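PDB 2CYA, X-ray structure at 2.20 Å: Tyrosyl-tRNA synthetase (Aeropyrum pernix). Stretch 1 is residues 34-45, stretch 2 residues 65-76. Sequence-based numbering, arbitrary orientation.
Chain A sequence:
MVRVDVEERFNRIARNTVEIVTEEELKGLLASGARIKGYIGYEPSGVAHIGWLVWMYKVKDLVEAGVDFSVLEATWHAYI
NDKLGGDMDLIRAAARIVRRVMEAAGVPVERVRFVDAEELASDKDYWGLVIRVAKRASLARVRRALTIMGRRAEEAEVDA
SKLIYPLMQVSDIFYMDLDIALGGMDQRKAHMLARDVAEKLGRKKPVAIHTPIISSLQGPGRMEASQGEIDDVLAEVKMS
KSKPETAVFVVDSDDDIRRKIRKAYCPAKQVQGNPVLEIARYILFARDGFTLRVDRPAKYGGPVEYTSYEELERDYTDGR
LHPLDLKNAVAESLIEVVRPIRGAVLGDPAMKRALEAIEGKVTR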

ATOM      1  N   ALA A  34     -16.167 -22.609 -20.079  1.00 42.55           N
ATOM      2  CA  ALA A  34     -16.475 -21.826 -18.879  1.00 42.16           C
ATOM      3  C   ALA A  34     -16.506 -20.335 -19.174  1.00 40.97           C
ATOM      4  O   ALA A  34     -15.912 -19.874 -20.144  1.00 40.06           O
ATOM      5  N   ARG A  35     -17.190 -19.583 -18.321  1.00 41.41           N
ATOM      6  CA  ARG A  35     -17.271 -18.134 -18.477  1.00 41.81           C
ATOM      7  C   ARG A  35     -15.878 -17.570 -18.273  1.00 37.80           C
ATOM      8  O   ARG A  35     -15.148 -17.987 -17.383  1.00 36.16           O
ATOM      9  N   ILE A  36     -15.520 -16.624 -19.124  1.00 35.59           N
ATOM     10  CA  ILE A  36     -14.211 -15.986 -19.075  1.00 33.77           C
ATOM     11  C   ILE A  36     -14.390 -14.528 -18.724  1.00 31.05           C
ATOM     12  O   ILE A  36     -15.216 -13.856 -19.329  1.00 31.63           O
ATOM     13  N   LYS A  37     -13.626 -14.039 -17.751  1.00 29.98           N
ATOM     14  CA  LYS A  37     -13.712 -12.631 -17.350  1.00 28.04           C
ATOM     15  C   LYS A  37     -12.436 -11.886 -17.716  1.00 25.93           C
ATOM     16  O   LYS A  37     -11.332 -12.431 -17.614  1.00 25.31           O
ATOM     17  N   GLY A  38     -12.585 -10.642 -18.158  1.00 24.15           N
ATOM     18  CA  GLY A  38     -11.414  -9.877 -18.524  1.00 23.55           C
ATOM     19  C   GLY A  38     -11.655  -8.406 -18.278  1.00 24.15           C
ATOM     20  O   GLY A  38     -12.782  -7.989 -17.997  1.00 25.19           O
ATOM     21  N   TYR A  39     -10.596  -7.618 -18.362  1.00 22.28           N
ATOM     22  CA  TYR A  39     -10.738  -6.183 -18.193  1.00 22.29           C
ATOM     23  C   TYR A  39      -9.575  -5.488 -18.850  1.00 20.99           C
ATOM     24  O   TYR A  39      -8.674  -6.138 -19.390  1.00 22.00           O
ATOM     25  N   ILE A  40      -9.646  -4.160 -18.828  1.00 21.39           N
ATOM     26  CA  ILE A  40      -8.548  -3.300 -19.231  1.00 22.04           C
ATOM     27  C   ILE A  40      -8.626  -2.216 -18.152  1.00 25.10           C
ATOM     28  O   ILE A  40      -9.727  -1.825 -17.711  1.00 23.80           O
ATOM     29  N   GLY A  41      -7.463  -1.801 -17.672  1.00 24.74           N
ATOM     30  CA  GLY A  41      -7.403  -0.761 -16.674  1.00 24.67           C
ATOM     31  C   GLY A  41      -6.605   0.341 -17.330  1.00 26.64           C
ATOM     32  O   GLY A  41      -5.549   0.084 -17.919  1.00 29.37           O
ATOM     33  N   TYR A  42      -7.087   1.566 -17.235  1.00 26.01           N
ATOM     34  CA  TYR A  42      -6.375   2.671 -17.847  1.00 26.35           C
ATOM     35  C   TYR A  42      -6.486   3.899 -16.965  1.00 26.60           C
ATOM     36  O   TYR A  42      -7.469   4.067 -16.244  1.00 27.43           O
ATOM     37  N   GLU A  43      -5.483   4.767 -17.045  1.00 27.88           N
ATOM     38  CA  GLU A  43      -5.488   6.001 -16.277  1.00 29.42           C
ATOM     39  C   GLU A  43      -6.248   7.082 -17.054  1.00 30.21           C
ATOM     40  O   GLU A  43      -5.897   7.385 -18.198  1.00 30.12           O
ATOM     41  N   PRO A  44      -7.317   7.649 -16.465  1.00 29.97           N
ATOM     42  CA  PRO A  44      -8.044   8.701 -17.189  1.00 29.93           C
ATOM     43  C   PRO A  44      -7.166   9.927 -16.934  1.00 32.29           C
ATOM     44  O   PRO A  44      -7.379  10.695 -15.982  1.00 34.91           O
ATOM     45  N   SER A  45      -6.158  10.087 -17.778  1.00 33.24           N
ATOM     46  CA  SER A  45      -5.170  11.132 -17.611  1.00 34.99           C
ATOM     47  C   SER A  45      -5.278  12.371 -18.485  1.00 36.73           C
ATOM     48  O   SER A  45      -4.361  13.200 -18.481  1.00 38.11           O
ATOM     49  N   ALA A  65     -16.341 -11.863 -28.547  1.00 33.68           N
ATOM     50  CA  ALA A  65     -15.781 -13.205 -28.448  1.00 31.46           C
ATOM     51  C   ALA A  65     -16.305 -13.925 -27.196  1.00 31.65           C
ATOM     52  O   ALA A  65     -15.812 -14.992 -26.823  1.00 32.07           O
ATOM     53  N   GLY A  66     -17.312 -13.345 -26.549  1.00 30.21           N
ATOM     54  CA  GLY A  66     -17.874 -13.989 -25.377  1.00 31.82           C
ATOM     55  C   GLY A  66     -17.255 -13.702 -24.009  1.00 33.13           C
ATOM     56  O   GLY A  66     -17.728 -14.248 -23.016  1.00 34.82           O
ATOM     57  N   VAL A  67     -16.225 -12.858 -23.930  1.00 32.85           N
ATOM     58  CA  VAL A  67     -15.596 -12.531 -22.635  1.00 30.71           C
ATOM     59  C   VAL A  67     -16.438 -11.545 -21.807  1.00 30.63           C
ATOM     60  O   VAL A  67     -16.885 -10.539 -22.337  1.00 33.28           O
ATOM     61  N   ASP A  68     -16.679 -11.829 -20.525  1.00 31.07           N
ATOM     62  CA  ASP A  68     -17.431 -10.892 -19.676  1.00 30.84           C
ATOM     63  C   ASP A  68     -16.400  -9.819 -19.323  1.00 30.70           C
ATOM     64  O   ASP A  68     -15.450 -10.058 -18.562  1.00 30.10           O
ATOM     65  N   PHE A  69     -16.610  -8.632 -19.876  1.00 29.19           N
ATOM     66  CA  PHE A  69     -15.656  -7.545 -19.762  1.00 29.24           C
ATOM     67  C   PHE A  69     -15.977  -6.371 -18.863  1.00 29.18           C
ATOM     68  O   PHE A  69     -17.125  -5.928 -18.763  1.00 28.84           O
ATOM     69  N   SER A  70     -14.914  -5.850 -18.253  1.00 28.21           N
ATOM     70  CA  SER A  70     -14.979  -4.685 -17.380  1.00 25.22           C
ATOM     71  C   SER A  70     -13.889  -3.705 -17.786  1.00 24.35           C
ATOM     72  O   SER A  70     -12.815  -4.088 -18.293  1.00 21.94           O
ATOM     73  N   VAL A  71     -14.170  -2.433 -17.582  1.00 22.25           N
ATOM     74  CA  VAL A  71     -13.175  -1.415 -17.860  1.00 25.48           C
ATOM     75  C   VAL A  71     -12.944  -0.789 -16.482  1.00 27.31           C
ATOM     76  O   VAL A  71     -13.891  -0.349 -15.822  1.00 26.98           O
ATOM     77  N   LEU A  72     -11.703  -0.793 -16.019  1.00 27.28           N
ATOM     78  CA  LEU A  72     -11.423  -0.184 -14.718  1.00 27.71           C
ATOM     79  C   LEU A  72     -10.924   1.240 -14.921  1.00 25.59           C
ATOM     80  O   LEU A  72      -9.861   1.450 -15.497  1.00 26.44           O
ATOM     81  N   GLU A  73     -11.694   2.217 -14.465  1.00 25.41           N
ATOM     82  CA  GLU A  73     -11.261   3.606 -14.578  1.00 27.87           C
ATOM     83  C   GLU A  73     -10.301   3.723 -13.406  1.00 28.41           C
ATOM     84  O   GLU A  73     -10.723   3.931 -12.277  1.00 29.57           O
ATOM     85  N   ALA A  74      -9.009   3.552 -13.695  1.00 28.38           N
ATOM     86  CA  ALA A  74      -7.951   3.552 -12.680  1.00 28.30           C
ATOM     87  C   ALA A  74      -7.624   4.940 -12.161  1.00 27.88           C
ATOM     88  O   ALA A  74      -6.504   5.434 -12.338  1.00 28.17           O
ATOM     89  N   THR A  75      -8.604   5.553 -11.505  1.00 26.54           N
ATOM     90  CA  THR A  75      -8.456   6.907 -11.004  1.00 27.73           C
ATOM     91  C   THR A  75      -7.382   7.074  -9.943  1.00 29.78           C
ATOM     92  O   THR A  75      -6.654   8.065  -9.966  1.00 28.76           O
ATOM     93  N   TRP A  76      -7.270   6.113  -9.028  1.00 28.06           N
ATOM     94  CA  TRP A  76      -6.255   6.209  -7.985  1.00 31.52           C
ATOM     95  C   TRP A  76      -4.856   6.077  -8.593  1.00 30.33           C
ATOM     96  O   TRP A  76      -3.903   6.716  -8.149  1.00 32.08           O
TER

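Strands 37-42 and 68-73 run side by side as parallel neighbors in a sheet, so their side chains line up in pairs on the two faces of the sheet while the backbones join by hydrogen bonds, from Asp-68 N to Ile-36 O (2.8 Å) through to Ala-74 N to Tyr-42 O (3.0 Å). Three residues cover the most surface: Tyr-39, Tyr-42 and Asp-68.

Tyr-39 shares its face with Lys-37, Asp-68, Ser-70 and Leu-72. Its chi1 of 94° lies between wells and slants the ring forward along the strand and off from its neighbor, while CD1 still meets Leu-72 CB at 3.8 Å near the ring plane. Gly-41 leaves room for this: a CB there would be crowded by Tyr-39 CE1. The small Ser-70 (m) sits beside Tyr-39, CB to CB at 4.1 Å. Leu-72 (chi1 t, chi2 p) supplies the apolar bulk. Asp-68 (m) is exposed, which suits its charge; its OD2 lies 4.2 Å from Arg-35 CB.

On the other face, Gly-38 leaves room for Val-67 CG1. One face of the Phe-69 ring (chi1 -147°, off-well) lies over Gly-38 O and Tyr-39 CA, the latter 3.8 Å from the ring centroid in a CH-pi contact. Ile-40 (t, t) adds CG2 against Phe-69 CE2 at 3.9 Å and Val-71 CG2 at 4.0 Å, a branched chain suited to a buried strand.

Further along this face, the end of Tyr-42 (p) comes nearer to the second stretch, its ring edge meeting Val-71 (t) with CE2 to CG1 at 3.7 Å. A tyrosine can fill this apolar space and still carry a polar tip: Tyr-42 OH donates to water 2 (O) at 2.6 Å, and that water donates to Glu-73 OE2 at 2.7 Å. Water 1 (O) also bridges the stretches, accepting from Ile-36 N (2.8 Å) and donating to Gly-66 O (2.6 Å).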

ATOM      1  CB  ALA A  34     -15.444 -22.092 -17.810  1.00 41.31           C
ATOM      2  CB  ARG A  35     -18.236 -17.531 -17.455  1.00 46.66           C
ATOM      3  CG  ARG A  35     -17.996 -18.019 -16.033  1.00 54.98           C
ATOM      4  CD  ARG A  35     -19.305 -18.055 -15.234  1.00 60.50           C
ATOM      5  NE  ARG A  35     -19.151 -18.737 -13.945  1.00 63.65           N
ATOM      6  CZ  ARG A  35     -20.169 -19.133 -13.187  1.00 65.31           C
ATOM      7  NH1 ARG A  35     -21.418 -18.919 -13.581  1.00 66.65           N
ATOM      8  NH2 ARG A  35     -19.939 -19.747 -12.035  1.00 67.60           N
ATOM      9  CB  ILE A  36     -13.540 -16.073 -20.443  1.00 33.79           C
ATOM     10  CG1 ILE A  36     -13.402 -17.547 -20.843  1.00 35.03           C
ATOM     11  CG2 ILE A  36     -12.212 -15.334 -20.420  1.00 35.83           C
ATOM     12  CD1 ILE A  36     -12.669 -17.759 -22.153  1.00 35.43           C
ATOM     13  CB  LYS A  37     -13.934 -12.509 -15.846  1.00 31.69           C
ATOM     14  CG  LYS A  37     -15.176 -13.199 -15.335  1.00 32.59           C
ATOM     15  CD  LYS A  37     -15.300 -12.988 -13.830  1.00 38.52           C
ATOM     16  CE  LYS A  37     -16.474 -13.758 -13.258  1.00 40.59           C
ATOM     17  NZ  LYS A  37     -16.707 -13.393 -11.836  1.00 44.04           N
ATOM     18  CB  TYR A  39     -10.745  -5.796 -16.692  1.00 19.78           C
ATOM     19  CG  TYR A  39      -9.379  -5.388 -16.110  1.00 20.76           C
ATOM     20  CD1 TYR A  39      -9.286  -4.348 -15.174  1.00 21.30           C
ATOM     21  CD2 TYR A  39      -8.195  -6.021 -16.498  1.00 17.06           C
ATOM     22  CE1 TYR A  39      -8.065  -3.950 -14.642  1.00 21.94           C
ATOM     23  CE2 TYR A  39      -6.954  -5.629 -15.972  1.00 18.68           C
ATOM     24  CZ  TYR A  39      -6.895  -4.586 -15.045  1.00 22.51           C
ATOM     25  OH  TYR A  39      -5.678  -4.137 -14.550  1.00 20.08           O
ATOM     26  CB  ILE A  40      -8.659  -2.631 -20.630  1.00 21.70           C
ATOM     27  CG1 ILE A  40      -7.357  -1.850 -20.881  1.00 23.13           C
ATOM     28  CG2 ILE A  40      -9.875  -1.726 -20.727  1.00 25.02           C
ATOM     29  CD1 ILE A  40      -7.229  -1.148 -22.273  1.00 18.33           C
ATOM     30  CB  TYR A  42      -6.980   2.972 -19.223  1.00 23.54           C
ATOM     31  CG  TYR A  42      -8.246   3.784 -19.142  1.00 24.13           C
ATOM     32  CD1 TYR A  42      -8.212   5.170 -19.292  1.00 23.15           C
ATOM     33  CD2 TYR A  42      -9.476   3.179 -18.829  1.00 23.03           C
ATOM     34  CE1 TYR A  42      -9.377   5.946 -19.128  1.00 23.32           C
ATOM     35  CE2 TYR A  42     -10.644   3.944 -18.664  1.00 21.03           C
ATOM     36  CZ  TYR A  42     -10.580   5.324 -18.817  1.00 24.62           C
ATOM     37  OH  TYR A  42     -11.719   6.093 -18.673  1.00 25.74           O
ATOM     38  CB  GLU A  43      -4.049   6.505 -16.041  1.00 30.51           C
ATOM     39  CG  GLU A  43      -3.181   5.678 -15.088  1.00 31.75           C
ATOM     40  CD  GLU A  43      -1.738   6.188 -15.035  1.00 35.23           C
ATOM     41  OE1 GLU A  43      -1.517   7.415 -15.073  1.00 36.06           O
ATOM     42  OE2 GLU A  43      -0.812   5.364 -14.955  1.00 36.82           O
ATOM     43  CB  PRO A  44      -9.388   8.777 -16.456  1.00 28.80           C
ATOM     44  CG  PRO A  44      -9.510   7.412 -15.748  1.00 28.97           C
ATOM     45  CD  PRO A  44      -8.088   7.170 -15.298  1.00 28.80           C
ATOM     46  CB  SER A  45      -3.793  10.517 -17.810  1.00 35.85           C
ATOM     47  OG  SER A  45      -3.730   9.938 -19.102  1.00 38.29           O
ATOM     48  CB  ALA A  65     -14.261 -13.134 -28.439  1.00 29.12           C
ATOM     49  CB  VAL A  67     -14.197 -11.904 -22.847  1.00 29.74           C
ATOM     50  CG1 VAL A  67     -13.581 -11.530 -21.491  1.00 29.69           C
ATOM     51  CG2 VAL A  67     -13.279 -12.893 -23.611  1.00 27.31           C
ATOM     52  CB  ASP A  68     -17.965 -11.576 -18.410  1.00 37.13           C
ATOM     53  CG  ASP A  68     -19.246 -12.389 -18.670  1.00 44.84           C
ATOM     54  OD1 ASP A  68     -20.218 -11.840 -19.262  1.00 49.64           O
ATOM     55  OD2 ASP A  68     -19.292 -13.574 -18.272  1.00 49.72           O
ATOM     56  CB  PHE A  69     -15.379  -7.006 -21.176  1.00 29.80           C
ATOM     57  CG  PHE A  69     -13.987  -6.505 -21.376  1.00 28.39           C
ATOM     58  CD1 PHE A  69     -12.944  -7.394 -21.596  1.00 27.38           C
ATOM     59  CD2 PHE A  69     -13.702  -5.140 -21.268  1.00 29.92           C
ATOM     60  CE1 PHE A  69     -11.619  -6.929 -21.692  1.00 28.66           C
ATOM     61  CE2 PHE A  69     -12.387  -4.671 -21.364  1.00 25.53           C
ATOM     62  CZ  PHE A  69     -11.349  -5.566 -21.570  1.00 24.81           C
ATOM     63  CB  SER A  70     -14.734  -5.061 -15.911  1.00 24.89           C
ATOM     64  OG  SER A  70     -15.673  -5.994 -15.434  1.00 26.98           O
ATOM     65  CB  VAL A  71     -13.670  -0.321 -18.858  1.00 23.47           C
ATOM     66  CG1 VAL A  71     -12.657   0.831 -18.892  1.00 18.75           C
ATOM     67  CG2 VAL A  71     -13.807  -0.907 -20.297  1.00 18.88           C
ATOM     68  CB  LEU A  72     -10.356  -0.971 -13.935  1.00 26.84           C
ATOM     69  CG  LEU A  72      -9.989  -0.271 -12.609  1.00 27.89           C
ATOM     70  CD1 LEU A  72     -11.184  -0.402 -11.653  1.00 24.10           C
ATOM     71  CD2 LEU A  72      -8.699  -0.880 -11.964  1.00 26.78           C
ATOM     72  CB  GLU A  73     -12.479   4.532 -14.442  1.00 28.94           C
ATOM     73  CG  GLU A  73     -13.473   4.235 -15.570  1.00 30.86           C
ATOM     74  CD  GLU A  73     -14.822   4.892 -15.424  1.00 33.66           C
ATOM     75  OE1 GLU A  73     -15.203   5.252 -14.286  1.00 36.07           O
ATOM     76  OE2 GLU A  73     -15.519   5.024 -16.464  1.00 33.72           O
ATOM     77  CB  ALA A  74      -6.706   2.905 -13.253  1.00 24.93           C
ATOM     78  CB  THR A  75      -9.792   7.444 -10.454  1.00 28.11           C
ATOM     79  OG1 THR A  75     -10.200   6.657  -9.332  1.00 30.84           O
ATOM     80  CG2 THR A  75     -10.883   7.391 -11.549  1.00 27.21           C
ATOM     81  CB  TRP A  76      -6.506   5.147  -6.898  1.00 29.35           C
ATOM     82  CG  TRP A  76      -7.617   5.553  -5.964  1.00 31.02           C
ATOM     83  CD1 TRP A  76      -8.804   6.140  -6.304  1.00 31.77           C
ATOM     84  CD2 TRP A  76      -7.637   5.412  -4.535  1.00 31.17           C
ATOM     85  NE1 TRP A  76      -9.563   6.372  -5.178  1.00 31.69           N
ATOM     86  CE2 TRP A  76      -8.867   5.938  -4.079  1.00 31.57           C
ATOM     87  CE3 TRP A  76      -6.734   4.894  -3.597  1.00 31.18           C
ATOM     88  CZ2 TRP A  76      -9.213   5.964  -2.726  1.00 32.42           C
ATOM     89  CZ3 TRP A  76      -7.082   4.917  -2.244  1.00 29.62           C
ATOM     90  CH2 TRP A  76      -8.309   5.447  -1.826  1.00 30.03           C
TER
HETATM   91  O   HOH W   1     -17.467 -15.638 -20.808  1.00 38.43           O
HETATM   92  O   HOH W   2     -14.270   5.415 -18.804  1.00 24.52           O